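Local coordinates for protein phenylacetate-CoA oxygenase subunit PaaB (Ralstonia eutropha JMP134, PDB 3EGR) that probably serves as a subunit of the multicomponent phenylacetate-CoA oxygenase, which takes part in the aerobic degradation of phenylacetic acid, at residues L20-C25 with G50-V55; G26-T31 with L37-D42. All blocks are in the same frame, centred on the assembly; numbering follows the deposited sequence.

Contact 1: L20-C25 with G50-V55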
ATOM      1  N   LEU A  20       2.385 -11.743  22.621  1.00 33.71           N
ATOM      2  CA  LEU A  20       1.761 -10.445  22.875  1.00 33.31           C
ATOM      3  C   LEU A  20       1.723  -9.556  21.636  1.00 32.86           C
ATOM      4  O   LEU A  20       0.727  -8.876  21.402  1.00 34.15           O
ATOM      5  CB  LEU A  20       2.486  -9.722  24.011  1.00 33.37           C
ATOM      6  CG  LEU A  20       2.372 -10.380  25.394  1.00 33.58           C
ATOM      7  CD1 LEU A  20       3.434  -9.832  26.359  1.00 33.55           C
ATOM      8  CD2 LEU A  20       0.965 -10.206  25.987  1.00 33.38           C
ATOM      9  N   GLU A  21       2.796  -9.547  20.846  1.00 30.95           N
ATOM     10  CA  GLU A  21       2.842  -8.717  19.644  1.00 29.97           C
ATOM     11  C   GLU A  21       3.333  -9.460  18.393  1.00 28.34           C
ATOM     12  O   GLU A  21       3.935 -10.522  18.473  1.00 27.13           O
ATOM     13  CB  GLU A  21       3.684  -7.457  19.887  1.00 31.71           C
ATOM     14  CG  GLU A  21       5.196  -7.672  19.972  1.00 34.32           C
ATOM     15  CD  GLU A  21       5.717  -7.849  21.394  1.00 37.42           C
ATOM     16  OE1 GLU A  21       5.369  -7.044  22.297  1.00 38.33           O
ATOM     17  OE2 GLU A  21       6.503  -8.795  21.603  1.00 39.84           O
ATOM     18  N   HIS A  22       3.058  -8.883  17.229  1.00 26.96           N
ATOM     19  CA  HIS A  22       3.514  -9.437  15.966  1.00 26.03           C
ATOM     20  C   HIS A  22       5.008  -9.136  15.793  1.00 26.17           C
ATOM     21  O   HIS A  22       5.430  -8.000  15.981  1.00 26.85           O
ATOM     22  CB  HIS A  22       2.702  -8.853  14.798  1.00 25.04           C
ATOM     23  CG  HIS A  22       1.306  -9.401  14.682  1.00 24.79           C
ATOM     24  ND1 HIS A  22       0.254  -8.935  15.441  1.00 24.26           N
ATOM     25  CD2 HIS A  22       0.789 -10.366  13.876  1.00 24.52           C
ATOM     26  CE1 HIS A  22      -0.847  -9.597  15.116  1.00 24.51           C
ATOM     27  NE2 HIS A  22      -0.551 -10.468  14.167  1.00 23.23           N
ATOM     28  N   LYS A  23       5.798 -10.163  15.478  1.00 25.80           N
ATOM     29  CA  LYS A  23       7.238 -10.028  15.239  1.00 26.18           C
ATOM     30  C   LYS A  23       7.508 -10.373  13.770  1.00 26.89           C
ATOM     31  O   LYS A  23       6.951 -11.337  13.231  1.00 26.76           O
ATOM     32  CB  LYS A  23       8.070 -10.965  16.148  1.00 26.21           C
ATOM     33  CG  LYS A  23       7.843 -10.818  17.676  1.00 28.27           C
ATOM     34  CD  LYS A  23       8.746 -11.735  18.552  1.00 27.05           C
ATOM     35  N   HIS A  24       8.359  -9.580  13.127  1.00 26.22           N
ATOM     36  CA  HIS A  24       8.785  -9.850  11.760  1.00 25.41           C
ATOM     37  C   HIS A  24       9.597 -11.121  11.740  1.00 26.24           C
ATOM     38  O   HIS A  24      10.565 -11.246  12.487  1.00 27.21           O
ATOM     39  CB  HIS A  24       9.648  -8.707  11.246  1.00 24.25           C
ATOM     40  CG  HIS A  24      10.095  -8.873   9.831  1.00 24.14           C
ATOM     41  ND1 HIS A  24      11.416  -8.772   9.453  1.00 22.08           N
ATOM     42  CD2 HIS A  24       9.393  -9.103   8.693  1.00 24.74           C
ATOM     43  CE1 HIS A  24      11.510  -8.949   8.146  1.00 22.07           C
ATOM     44  NE2 HIS A  24      10.298  -9.145   7.659  1.00 22.77           N
ATOM     45  N   CYS A  25       9.219 -12.062  10.890  1.00 26.39           N
ATOM     46  CA  CYS A  25       9.914 -13.346  10.852  1.00 27.04           C
ATOM     47  C   CYS A  25      10.550 -13.680   9.495  1.00 26.13           C
ATOM     48  O   CYS A  25      11.248 -14.677   9.378  1.00 26.23           O
ATOM     49  CB  CYS A  25       8.970 -14.464  11.316  1.00 28.07           C
ATOM     50  SG  CYS A  25       7.554 -14.707  10.266  1.00 32.97           S
ATOM     51  N   GLY A  50      -4.038 -20.811  16.710  1.00 25.28           N
ATOM     52  CA  GLY A  50      -3.942 -19.677  17.629  1.00 25.48           C
ATOM     53  C   GLY A  50      -2.897 -18.631  17.297  1.00 26.05           C
ATOM     54  O   GLY A  50      -2.594 -17.764  18.116  1.00 27.62           O
ATOM     55  N   VAL A  51      -2.364 -18.688  16.087  1.00 25.38           N
ATOM     56  CA  VAL A  51      -1.264 -17.832  15.682  1.00 23.85           C
ATOM     57  C   VAL A  51      -1.836 -16.819  14.708  1.00 23.65           C
ATOM     58  O   VAL A  51      -2.572 -17.214  13.816  1.00 26.85           O
ATOM     59  CB  VAL A  51      -0.154 -18.688  15.000  1.00 22.29           C
ATOM     60  CG1 VAL A  51       0.674 -17.861  14.104  1.00 22.14           C
ATOM     61  CG2 VAL A  51       0.716 -19.390  16.038  1.00 19.95           C
ATOM     62  N   SER A  52      -1.514 -15.531  14.869  1.00 22.42           N
ATOM     63  CA  SER A  52      -1.945 -14.495  13.915  1.00 21.57           C
ATOM     64  C   SER A  52      -0.830 -14.164  12.944  1.00 22.26           C
ATOM     65  O   SER A  52       0.293 -13.900  13.378  1.00 23.16           O
ATOM     66  CB  SER A  52      -2.344 -13.214  14.638  1.00 21.85           C
ATOM     67  OG  SER A  52      -2.709 -12.185  13.727  1.00 22.14           O
ATOM     68  N   ILE A  53      -1.151 -14.160  11.646  1.00 20.59           N
ATOM     69  CA  ILE A  53      -0.200 -13.785  10.597  1.00 20.21           C
ATOM     70  C   ILE A  53      -0.604 -12.478   9.899  1.00 19.30           C
ATOM     71  O   ILE A  53      -1.746 -12.308   9.488  1.00 18.41           O
ATOM     72  CB  ILE A  53      -0.072 -14.900   9.505  1.00 20.90           C
ATOM     73  CG1 ILE A  53       0.029 -16.288  10.151  1.00 22.39           C
ATOM     74  CG2 ILE A  53       1.140 -14.638   8.586  1.00 18.10           C
ATOM     75  CD1 ILE A  53       0.040 -17.447   9.136  1.00 22.46           C
ATOM     76  N   TRP A  54       0.349 -11.565   9.761  1.00 20.50           N
ATOM     77  CA  TRP A  54       0.187 -10.363   8.939  1.00 20.26           C
ATOM     78  C   TRP A  54       1.164 -10.402   7.774  1.00 20.75           C
ATOM     79  O   TRP A  54       2.366 -10.639   7.976  1.00 21.33           O
ATOM     80  CB  TRP A  54       0.484  -9.096   9.738  1.00 19.50           C
ATOM     81  CG  TRP A  54      -0.516  -8.723  10.773  1.00 19.24           C
ATOM     82  CD1 TRP A  54      -1.705  -9.337  11.027  1.00 20.32           C
ATOM     83  CD2 TRP A  54      -0.440  -7.605  11.666  1.00 19.16           C
ATOM     84  NE1 TRP A  54      -2.370  -8.682  12.038  1.00 21.42           N
ATOM     85  CE2 TRP A  54      -1.615  -7.614  12.447  1.00 19.86           C
ATOM     86  CE3 TRP A  54       0.509  -6.598  11.885  1.00 19.62           C
ATOM     87  CZ2 TRP A  54      -1.864  -6.663  13.437  1.00 18.52           C
ATOM     88  CZ3 TRP A  54       0.258  -5.641  12.868  1.00 19.23           C
ATOM     89  CH2 TRP A  54      -0.917  -5.690  13.637  1.00 19.39           C
ATOM     90  N   VAL A  55       0.649 -10.159   6.570  1.00 20.55           N
ATOM     91  CA  VAL A  55       1.485  -9.973   5.399  1.00 20.28           C
ATOM     92  C   VAL A  55       1.313  -8.553   4.869  1.00 22.66           C
ATOM     93  O   VAL A  55       0.216  -7.975   4.901  1.00 24.09           O
ATOM     94  CB  VAL A  55       1.199 -11.016   4.276  1.00 19.88           C
ATOM     95  CG1 VAL A  55       1.565 -12.423   4.753  1.00 18.28           C
ATOM     96  CG2 VAL A  55      -0.252 -10.931   3.760  1.00 19.35           C
TER

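Contact 2: G26-T31 with L37-D42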
ATOM      1  N   GLY A  26      10.336 -12.838   8.484  1.00 26.53           N
ATOM      2  CA  GLY A  26      10.967 -13.026   7.184  1.00 25.22           C
ATOM      3  C   GLY A  26      10.168 -12.441   6.048  1.00 26.06           C
ATOM      4  O   GLY A  26       9.235 -11.648   6.272  1.00 26.23           O
ATOM      5  N   SER A  27      10.537 -12.863   4.835  1.00 26.81           N
ATOM      6  CA  SER A  27       9.962 -12.375   3.577  1.00 28.02           C
ATOM      7  C   SER A  27       9.576 -13.539   2.715  1.00 27.19           C
ATOM      8  O   SER A  27      10.065 -14.640   2.927  1.00 29.12           O
ATOM      9  CB  SER A  27      11.002 -11.593   2.791  1.00 29.93           C
ATOM     10  OG  SER A  27      11.455 -10.507   3.565  1.00 35.23           O
ATOM     11  N   LEU A  28       8.725 -13.291   1.728  1.00 24.68           N
ATOM     12  CA  LEU A  28       8.481 -14.257   0.678  1.00 23.26           C
ATOM     13  C   LEU A  28       7.867 -13.576  -0.541  1.00 23.35           C
ATOM     14  O   LEU A  28       7.322 -12.480  -0.434  1.00 24.74           O
ATOM     15  CB  LEU A  28       7.601 -15.412   1.187  1.00 24.22           C
ATOM     16  CG  LEU A  28       6.278 -15.075   1.872  1.00 25.22           C
ATOM     17  CD1 LEU A  28       5.316 -14.432   0.882  1.00 22.58           C
ATOM     18  CD2 LEU A  28       5.670 -16.335   2.508  1.00 24.81           C
ATOM     19  N   HIS A  29       7.987 -14.215  -1.701  1.00 21.17           N
ATOM     20  CA  HIS A  29       7.367 -13.719  -2.921  1.00 21.03           C
ATOM     21  C   HIS A  29       6.079 -14.454  -3.207  1.00 20.75           C
ATOM     22  O   HIS A  29       6.042 -15.688  -3.148  1.00 20.44           O
ATOM     23  CB  HIS A  29       8.303 -13.888  -4.110  1.00 22.05           C
ATOM     24  CG  HIS A  29       9.543 -13.055  -4.025  1.00 21.18           C
ATOM     25  ND1 HIS A  29      10.687 -13.494  -3.396  1.00 21.06           N
ATOM     26  CD2 HIS A  29       9.811 -11.808  -4.468  1.00 20.87           C
ATOM     27  CE1 HIS A  29      11.611 -12.555  -3.471  1.00 21.82           C
ATOM     28  NE2 HIS A  29      11.103 -11.516  -4.104  1.00 21.11           N
ATOM     29  N   ALA A  30       5.031 -13.693  -3.534  1.00 20.81           N
ATOM     30  CA  ALA A  30       3.691 -14.261  -3.776  1.00 19.93           C
ATOM     31  C   ALA A  30       2.899 -13.380  -4.719  1.00 18.50           C
ATOM     32  O   ALA A  30       3.153 -12.185  -4.823  1.00 18.94           O
ATOM     33  CB  ALA A  30       2.933 -14.447  -2.466  1.00 19.44           C
ATOM     34  N   THR A  31       1.935 -13.966  -5.415  1.00 18.74           N
ATOM     35  CA  THR A  31       1.174 -13.204  -6.409  1.00 18.61           C
ATOM     36  C   THR A  31       0.143 -12.281  -5.762  1.00 19.63           C
ATOM     37  O   THR A  31      -0.206 -11.296  -6.344  1.00 21.15           O
ATOM     38  CB  THR A  31       0.489 -14.098  -7.435  1.00 17.34           C
ATOM     39  OG1 THR A  31      -0.459 -14.927  -6.764  1.00 16.77           O
ATOM     40  CG2 THR A  31       1.519 -14.959  -8.203  1.00 15.34           C
ATOM     41  N   LEU A  37      -0.391 -15.095   2.577  1.00 22.82           N
ATOM     42  CA  LEU A  37      -0.893 -15.641   3.847  1.00 22.92           C
ATOM     43  C   LEU A  37      -0.789 -17.158   3.882  1.00 21.72           C
ATOM     44  O   LEU A  37      -0.232 -17.720   4.812  1.00 21.07           O
ATOM     45  CB  LEU A  37      -2.361 -15.249   4.063  1.00 21.68           C
ATOM     46  CG  LEU A  37      -2.631 -13.970   4.829  1.00 21.00           C
ATOM     47  CD1 LEU A  37      -4.126 -13.723   4.828  1.00 19.87           C
ATOM     48  CD2 LEU A  37      -2.064 -14.065   6.249  1.00 20.28           C
ATOM     49  N   HIS A  38      -1.348 -17.800   2.861  1.00 22.18           N
ATOM     50  CA  HIS A  38      -1.299 -19.252   2.731  1.00 23.60           C
ATOM     51  C   HIS A  38       0.145 -19.767   2.820  1.00 22.98           C
ATOM     52  O   HIS A  38       0.423 -20.692   3.577  1.00 22.96           O
ATOM     53  CB  HIS A  38      -1.977 -19.683   1.425  1.00 24.97           C
ATOM     54  CG  HIS A  38      -1.929 -21.162   1.167  1.00 30.01           C
ATOM     55  ND1 HIS A  38      -2.873 -22.042   1.662  1.00 31.28           N
ATOM     56  CD2 HIS A  38      -1.061 -21.914   0.442  1.00 31.24           C
ATOM     57  CE1 HIS A  38      -2.589 -23.267   1.251  1.00 31.07           C
ATOM     58  NE2 HIS A  38      -1.493 -23.216   0.512  1.00 31.95           N
HETATM   59  N   MSE A  39       1.057 -19.152   2.064  1.00 23.02           N
HETATM   60  CA  MSE A  39       2.475 -19.547   2.075  1.00 22.15           C
HETATM   61  C   MSE A  39       3.119 -19.320   3.439  1.00 20.67           C
HETATM   62  O   MSE A  39       3.881 -20.168   3.908  1.00 21.52           O
HETATM   63  CB  MSE A  39       3.293 -18.778   1.018  1.00 21.98           C
HETATM   64  CG  MSE A  39       3.069 -19.216  -0.413  1.00 22.17           C
HETATM   65 SE   MSE A  39       4.047 -18.142  -1.732  0.75 19.76          SE
HETATM   66  CE  MSE A  39       5.865 -18.503  -1.200  1.00 15.38           C
ATOM     67  N   ALA A  40       2.862 -18.160   4.040  1.00 19.50           N
ATOM     68  CA  ALA A  40       3.416 -17.842   5.358  1.00 19.61           C
ATOM     69  C   ALA A  40       2.924 -18.856   6.386  1.00 20.07           C
ATOM     70  O   ALA A  40       3.714 -19.347   7.209  1.00 19.30           O
ATOM     71  CB  ALA A  40       3.083 -16.405   5.783  1.00 16.98           C
ATOM     72  N   ARG A  41       1.631 -19.189   6.317  0.50 20.30           N
ATOM     73  CA  ARG A  41       1.016 -20.180   7.223  0.50 21.24           C
ATOM     74  C   ARG A  41       1.815 -21.485   7.203  0.50 21.40           C
ATOM     75  O   ARG A  41       2.109 -22.059   8.252  0.50 23.79           O
ATOM     76  CB  ARG A  41      -0.469 -20.430   6.854  0.50 21.04           C
ATOM     77  CG  ARG A  41      -1.291 -21.297   7.856  0.50 21.42           C
ATOM     78  CD  ARG A  41      -2.796 -21.400   7.457  0.50 21.29           C
ATOM     79  NE  ARG A  41      -3.425 -22.689   7.795  0.50 20.77           N
ATOM     80  CZ  ARG A  41      -4.054 -22.974   8.937  0.50 20.74           C
ATOM     81  NH1 ARG A  41      -4.164 -22.069   9.905  0.50 21.91           N
ATOM     82  NH2 ARG A  41      -4.578 -24.182   9.121  0.50 18.67           N
ATOM     83  N   ASP A  42       2.183 -21.932   6.009  1.00 20.73           N
ATOM     84  CA  ASP A  42       2.969 -23.156   5.845  1.00 20.90           C
ATOM     85  C   ASP A  42       4.449 -22.974   6.174  1.00 20.48           C
ATOM     86  O   ASP A  42       5.034 -23.753   6.936  1.00 19.78           O
ATOM     87  CB  ASP A  42       2.836 -23.683   4.411  1.00 21.89           C
ATOM     88  CG  ASP A  42       1.519 -24.379   4.170  1.00 22.79           C
ATOM     89  OD1 ASP A  42       0.772 -24.600   5.133  1.00 24.67           O
ATOM     90  OD2 ASP A  42       1.221 -24.706   3.015  1.00 24.92           O
TER

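Contact 1: L20-C25 with G50-V55
The imidazole of His22 lies flat against the indole of Trp54, and the same imidazole reaches past the stack to bond Ser52. Its ring centroid is 3.7 Å from that of the indole's five-membered ring, with the planes only 16° apart, which defines a face-to-face stack. The overlap is displaced toward the rim: His22 CE1 sits over the fused bond side of the indole, 3.4 Å from Trp54 CE2, and His22 CD2 is 3.7 Å from Trp54 CD2. The second interaction uses the ring edge. Ser52 OG lies in the imidazole plane, 2.8 Å from His22 NE2, in a hydrogen bond with an angle of 153° whose donor may be either atom. His22 NE2 also comes 3.3 Å from Trp54 NE1, but the angle there is poor, as expected for an atom stacked over a face. Ser52 OG is set anti to its own backbone N (chi1 178°), which carries the hydroxyl out to the imidazole edge.

Ser52 and Trp54 alternate with Ile53 along strand 52-57, hence both face His22 while Ile53 turns to the other side, where helix 33-45 packs. The segment of His22 leads along strand 23-29. This strand and 52-57 are the outer strands of a three-stranded antiparallel sheet, so the side chains meet over the central strand 9-15, on the sheet face opposite the helix.

Backbone hydrogen bonds tie both segments to that central strand: Ser52 and Trp54 with Arg15 and Phe13, Lys23 with Val14; His22 also packs on Arg15. Farther out, the Trp54 ring meets His24 of the second subunit edge-to-face, and Trp54 and Val55 pair with an antiparallel strand of that subunit, extending the sheet across the interface.

Contact 2: G26-T31 with L37-D42
Leu28 pushes one methyl group into the helix surface where Met39 and Ala40 meet. Leu28 CD2 is 3.7 Å from Met39 CB and equally 3.7 Å from the backbone atom Ala40 N, with Ala40 CB a little farther off, at 4.2 Å from Leu28 CD2. Three atoms of two successive residues thus touch a single methyl from the helix side, and the small alanine side chain forms the shallow border of the seat. The first torsion of Leu28 (chi1 53°) places CG between the backbone N and the carbonyl carbon, a crowded position from which CD2 reaches the helix.

Met39, modelled as selenomethionine, is the complementary bump on the helical side. Its chain runs extended through chi2 and then bends at chi3 (62°), folding its end back over the strand backbone. There Met39 SE lies 3.9 Å from Ala30 CB, while the terminal methyl comes close to the carbonyl of the residue preceding Ala30, Met39 CE being 3.4 Å from His29 O. The chain therefore rests on Ala30 and the His29 carbonyl, and it crosses the side chain of Leu28 at a slant. Leu28 and Ala30 both direct their side chains to the helix and His29 between them points away, an alternation that continues past the strand's end into Ala30. No hydrogen bond crosses this interface; it is held by apolar contact.

Strand 26-29 and helix 37-42 run at 132° to each other, with their axes 9.4 Å apart at closest approach. Neighbouring elements complete the layer: Leu28 also packs on Trp10 of strand 9-15 and on Ala36, about one turn before Ala40, while Ala40 reaches Val12 of the central strand and Ile53 of strand 52-57, so helix 33-45 lies across all three strands of the sheet.

How the contacts relate
Contacts 1 and 2 work on opposite faces of the same antiparallel sheet, and both draw on strand 23-29. Contact 2 is the buried one: aliphatic and selenium atoms fit together without a polar bond, against helix 33-45. Contact 1 is only partly buried and uses aromatic stacking with a polar edge, near the second subunit. Strand 52-57 joins them, since Ile53 CG2 is 3.8 Å from Ala40 CB. The helix connects two parallel outer strands with the antiparallel strand 9-15 between them, a split beta-alpha-beta crossover in which contact 2 lies between helix and sheet and contact 1 on the other face.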